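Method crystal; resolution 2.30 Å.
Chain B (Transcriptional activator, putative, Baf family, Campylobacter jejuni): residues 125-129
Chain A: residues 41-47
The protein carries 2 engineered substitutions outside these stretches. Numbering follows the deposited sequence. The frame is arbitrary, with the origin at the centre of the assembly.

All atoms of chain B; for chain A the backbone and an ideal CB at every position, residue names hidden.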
ATOM      1  N   ILE B 125     -11.646  -2.722   4.523  1.00 59.19           N
ATOM      2  CA  ILE B 125     -12.400  -2.897   3.279  1.00 58.49           C
ATOM      3  C   ILE B 125     -13.462  -4.049   3.365  1.00 58.79           C
ATOM      4  O   ILE B 125     -14.632  -3.877   3.030  1.00 59.23           O
ATOM      5  CB  ILE B 125     -11.468  -3.071   2.042  1.00 58.66           C
ATOM      6  CG1 ILE B 125     -10.531  -1.855   1.862  1.00 59.30           C
ATOM      7  CG2 ILE B 125     -12.334  -3.237   0.760  1.00 57.24           C
ATOM      8  CD1 ILE B 125      -9.277  -2.111   0.969  1.00 56.48           C
ATOM      9  N   SER B 126     -13.036  -5.237   3.777  1.00 58.97           N
ATOM     10  CA  SER B 126     -13.961  -6.363   3.868  1.00 59.10           C
ATOM     11  C   SER B 126     -13.423  -7.462   4.789  1.00 59.51           C
ATOM     12  O   SER B 126     -12.201  -7.704   4.842  1.00 58.31           O
ATOM     13  CB  SER B 126     -14.299  -6.929   2.472  1.00 59.04           C
ATOM     14  OG  SER B 126     -15.370  -7.863   2.508  1.00 55.69           O
ATOM     15  N   PRO B 127     -14.344  -8.107   5.545  1.00 60.23           N
ATOM     16  CA  PRO B 127     -13.992  -9.358   6.248  1.00 60.52           C
ATOM     17  C   PRO B 127     -13.541 -10.483   5.301  1.00 60.88           C
ATOM     18  O   PRO B 127     -12.782 -11.364   5.721  1.00 60.38           O
ATOM     19  CB  PRO B 127     -15.264  -9.734   7.020  1.00 61.33           C
ATOM     20  CG  PRO B 127     -16.375  -8.785   6.540  1.00 60.68           C
ATOM     21  CD  PRO B 127     -15.731  -7.643   5.811  1.00 59.94           C
ATOM     22  N   ARG B 128     -13.949 -10.439   4.035  1.00 60.86           N
ATOM     23  CA  ARG B 128     -13.393 -11.376   3.066  1.00 62.22           C
ATOM     24  C   ARG B 128     -11.936 -11.157   2.795  1.00 62.61           C
ATOM     25  O   ARG B 128     -11.267 -12.060   2.308  1.00 63.21           O
ATOM     26  CB  ARG B 128     -14.127 -11.334   1.744  1.00 62.78           C
ATOM     27  CG  ARG B 128     -15.493 -11.996   1.782  1.00 65.62           C
ATOM     28  CD  ARG B 128     -15.844 -12.357   0.373  1.00 72.90           C
ATOM     29  NE  ARG B 128     -17.268 -12.294   0.039  1.00 77.71           N
ATOM     30  CZ  ARG B 128     -17.712 -12.253  -1.217  1.00 79.02           C
ATOM     31  NH1 ARG B 128     -16.831 -12.255  -2.225  1.00 78.25           N
ATOM     32  NH2 ARG B 128     -19.024 -12.218  -1.465  1.00 79.42           N
ATOM     33  N   LEU B 129     -11.434  -9.959   3.112  1.00 63.17           N
ATOM     34  CA  LEU B 129     -10.005  -9.653   2.981  1.00 62.89           C
ATOM     35  C   LEU B 129      -9.305  -9.568   4.351  1.00 63.73           C
ATOM     36  O   LEU B 129      -8.088  -9.327   4.413  1.00 64.51           O
ATOM     37  CB  LEU B 129      -9.806  -8.382   2.151  1.00 62.38           C
ATOM     38  CG  LEU B 129     -10.752  -8.242   0.928  1.00 62.11           C
ATOM     39  CD1 LEU B 129     -10.561  -6.872   0.279  1.00 59.95           C
ATOM     40  CD2 LEU B 129     -10.558  -9.378  -0.132  1.00 58.66           C
TER
ATOM     41  N   UNK A  41     -25.215  -8.806  -8.297  1.00 61.26           N
ATOM     42  CA  UNK A  41     -24.106  -9.493  -7.631  1.00 58.48           C
ATOM     43  C   UNK A  41     -23.689  -8.626  -6.446  1.00 58.20           C
ATOM     44  O   UNK A  41     -23.839  -7.427  -6.472  1.00 56.97           O
ATOM     45  CB  UNK A  41     -22.935  -9.739  -8.585  1.00 58.48           C
ATOM     46  N   UNK A  42     -23.202  -9.251  -5.384  1.00 57.64           N
ATOM     47  CA  UNK A  42     -22.844  -8.517  -4.192  1.00 57.86           C
ATOM     48  C   UNK A  42     -21.574  -9.066  -3.572  1.00 57.53           C
ATOM     49  O   UNK A  42     -21.453 -10.277  -3.389  1.00 57.53           O
ATOM     50  CB  UNK A  42     -23.990  -8.557  -3.179  1.00 57.86           C
ATOM     51  N   UNK A  43     -20.604  -8.199  -3.284  1.00 56.55           N
ATOM     52  CA  UNK A  43     -19.502  -8.627  -2.412  1.00 56.40           C
ATOM     53  C   UNK A  43     -19.545  -8.015  -1.009  1.00 56.59           C
ATOM     54  O   UNK A  43     -18.637  -8.245  -0.205  1.00 54.98           O
ATOM     55  CB  UNK A  43     -18.167  -8.272  -3.070  1.00 56.40           C
ATOM     56  N   UNK A  44     -20.571  -7.209  -0.730  1.00 57.81           N
ATOM     57  CA  UNK A  44     -20.657  -6.502   0.581  1.00 60.07           C
ATOM     58  C   UNK A  44     -21.221  -7.442   1.704  1.00 61.50           C
ATOM     59  O   UNK A  44     -22.452  -7.596   1.844  1.00 61.22           O
ATOM     60  CB  UNK A  44     -21.547  -5.265   0.444  1.00 60.07           C
ATOM     61  N   UNK A  45     -20.320  -8.061   2.481  1.00 62.50           N
ATOM     62  CA  UNK A  45     -20.729  -8.838   3.657  1.00 65.60           C
ATOM     63  C   UNK A  45     -21.860  -8.261   4.454  1.00 67.00           C
ATOM     64  O   UNK A  45     -22.828  -8.972   4.725  1.00 67.81           O
ATOM     65  CB  UNK A  45     -19.531  -9.015   4.592  1.00 65.60           C
ATOM     66  N   UNK A  46     -21.749  -6.993   4.838  1.00 69.05           N
ATOM     67  CA  UNK A  46     -22.685  -6.421   5.814  1.00 71.41           C
ATOM     68  C   UNK A  46     -24.004  -6.109   5.149  1.00 71.99           C
ATOM     69  O   UNK A  46     -24.945  -5.677   5.799  1.00 72.30           O
ATOM     70  CB  UNK A  46     -22.107  -5.158   6.455  1.00 71.41           C
ATOM     71  N   UNK A  47     -24.059  -6.372   3.846  1.00 73.09           N
ATOM     72  CA  UNK A  47     -25.281  -6.246   3.054  1.00 73.88           C
ATOM     73  C   UNK A  47     -25.980  -7.590   2.711  1.00 75.07           C
ATOM     74  O   UNK A  47     -27.049  -7.580   2.089  1.00 74.90           O
ATOM     75  CB  UNK A  47     -24.945  -5.511   1.755  1.00 73.88           C
TER

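Chain B meets chain A with a type I beta turn running from Ser126(B) to Leu129(B) and closed by the backbone bond from Leu129(B) N to Ser126(B) O (2.9 Å). The two residues at the corners of the turn, Pro127(B) and Arg128(B), direct their side chains at chain A, so the turn offers an aliphatic ring, a long cationic arm and the hydroxyl of Ser126(B).

Position 41 has extended backbone angles, and nothing of chain B lies within 5.5 Å of its ideal CB. The contact therefore sets no preference, and strand geometry would suit a beta-branched residue among others. It is Ile41(A), which makes no contact with the turn.

Position 42 is also extended, with CA-to-CB pointing sideways. Its carbonyl is what chain B meets: Arg128(B) NH2 lies 3.7 Å from the O atom of position 42, too far for a hydrogen bond but electrostatically favourable. The side chain is free to serve its own chain, and a small polar group could reach the backbone of the following loop. Asn42(A) does this: Asn42(A) OD1 accepts from the N atom of position 44 (2.9 Å), and Asn42(A) ND2 donates to the O atom of that same position (3.3 Å).

At position 43 the ideal CB lies 4.3 Å from Arg128(B) NH1, although CA-to-CB points sideways. A compact aliphatic side chain could pack against the guanidinium; an acidic one would also be plausible beside the charge. Val43(A) takes the first course, its CG1 3.8 Å from Arg128(B) NH1, while its CA lies over one face of the guanidinium, 3.7 Å from NH2. Its carbonyl does separate work: a water donates to Val43(A) O (2.7 Å) and also hydrogen-bonds Ser126(B) OG (2.7 Å), bridging two atoms that are themselves 4.3 Å apart.

Position 44 points its CA-to-CB bond away from chain B, so chain B sets no preference, and polar or apolar side chains of various sizes would suit. Asn44(A) uses OD1 to accept a weak hydrogen bond from the N atom of position 46 (3.2 Å), and its ND2 is bonded elsewhere in the structure.

Position 45 points toward chain B, its ideal CB 3.7 Å from Pro127(B) CG. Aliphatic carbons would suit the proline, and an acidic end would suit the nearby arginine; glutamate, glutamine or a medium hydrophobic residue could all be accommodated. Glu45(A) meets both demands: its CG touches Pro127(B) CG at 3.7 Å, and OE2, at the edge of the guanidinium near its plane, forms a long salt bridge with Arg128(B) NE (4.0 Å).

Position 46 has no chain B atom within 5.5 Å of its ideal CB, and CA-to-CB points sideways, so only a side chain of some length would arrive at Pro127(B). The ring of His46(A) does so, bringing NE2 to 4.1 Å from Pro127(B) CG.

Position 47 is out of reach, and many residues would serve. Leu47(A) contributes its backbone N, which bonds Asn44(A) O (2.8 Å).

Chain A, residues 41-47: INVNEHL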
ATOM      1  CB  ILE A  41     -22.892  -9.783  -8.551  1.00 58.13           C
ATOM      2  CG1 ILE A  41     -22.286  -8.485  -9.120  1.00 57.21           C
ATOM      3  CG2 ILE A  41     -23.286 -10.707  -9.679  1.00 58.87           C
ATOM      4  CD1 ILE A  41     -20.991  -8.664  -9.801  1.00 51.17           C
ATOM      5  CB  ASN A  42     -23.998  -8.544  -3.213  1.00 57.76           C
ATOM      6  CG  ASN A  42     -23.625  -8.040  -1.872  1.00 59.82           C
ATOM      7  OD1 ASN A  42     -23.270  -6.870  -1.700  1.00 60.78           O
ATOM      8  ND2 ASN A  42     -23.740  -8.916  -0.869  1.00 64.89           N
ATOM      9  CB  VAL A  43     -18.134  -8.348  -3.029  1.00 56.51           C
ATOM     10  CG1 VAL A  43     -17.931  -9.205  -4.282  1.00 55.38           C
ATOM     11  CG2 VAL A  43     -17.978  -6.840  -3.287  1.00 54.47           C
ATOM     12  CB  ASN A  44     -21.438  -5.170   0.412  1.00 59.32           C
ATOM     13  CG  ASN A  44     -21.315  -4.201   1.608  1.00 60.75           C
ATOM     14  OD1 ASN A  44     -21.540  -4.575   2.748  1.00 66.04           O
ATOM     15  ND2 ASN A  44     -21.056  -2.926   1.322  1.00 56.49           N
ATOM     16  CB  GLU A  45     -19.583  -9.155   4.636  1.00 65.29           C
ATOM     17  CG  GLU A  45     -18.895 -10.522   4.416  1.00 68.31           C
ATOM     18  CD  GLU A  45     -19.865 -11.725   4.231  1.00 70.40           C
ATOM     19  OE1 GLU A  45     -20.814 -11.954   5.043  1.00 70.45           O
ATOM     20  OE2 GLU A  45     -19.646 -12.454   3.246  1.00 73.11           O
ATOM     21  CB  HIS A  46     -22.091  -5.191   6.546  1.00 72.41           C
ATOM     22  CG  HIS A  46     -20.857  -5.509   7.353  1.00 76.09           C
ATOM     23  ND1 HIS A  46     -19.939  -4.548   7.734  1.00 79.73           N
ATOM     24  CD2 HIS A  46     -20.371  -6.694   7.811  1.00 78.17           C
ATOM     25  CE1 HIS A  46     -18.955  -5.126   8.406  1.00 81.09           C
ATOM     26  NE2 HIS A  46     -19.193  -6.429   8.466  1.00 79.11           N
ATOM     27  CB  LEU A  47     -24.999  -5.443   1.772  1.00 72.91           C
ATOM     28  CG  LEU A  47     -24.837  -3.918   1.879  1.00 72.24           C
ATOM     29  CD1 LEU A  47     -24.859  -3.317   0.503  1.00 73.19           C
ATOM     30  CD2 LEU A  47     -25.936  -3.269   2.677  1.00 70.98           C
TER
HETATM   31  O   HOH W   1     -15.963  -8.188  -0.143  1.00 48.76           O
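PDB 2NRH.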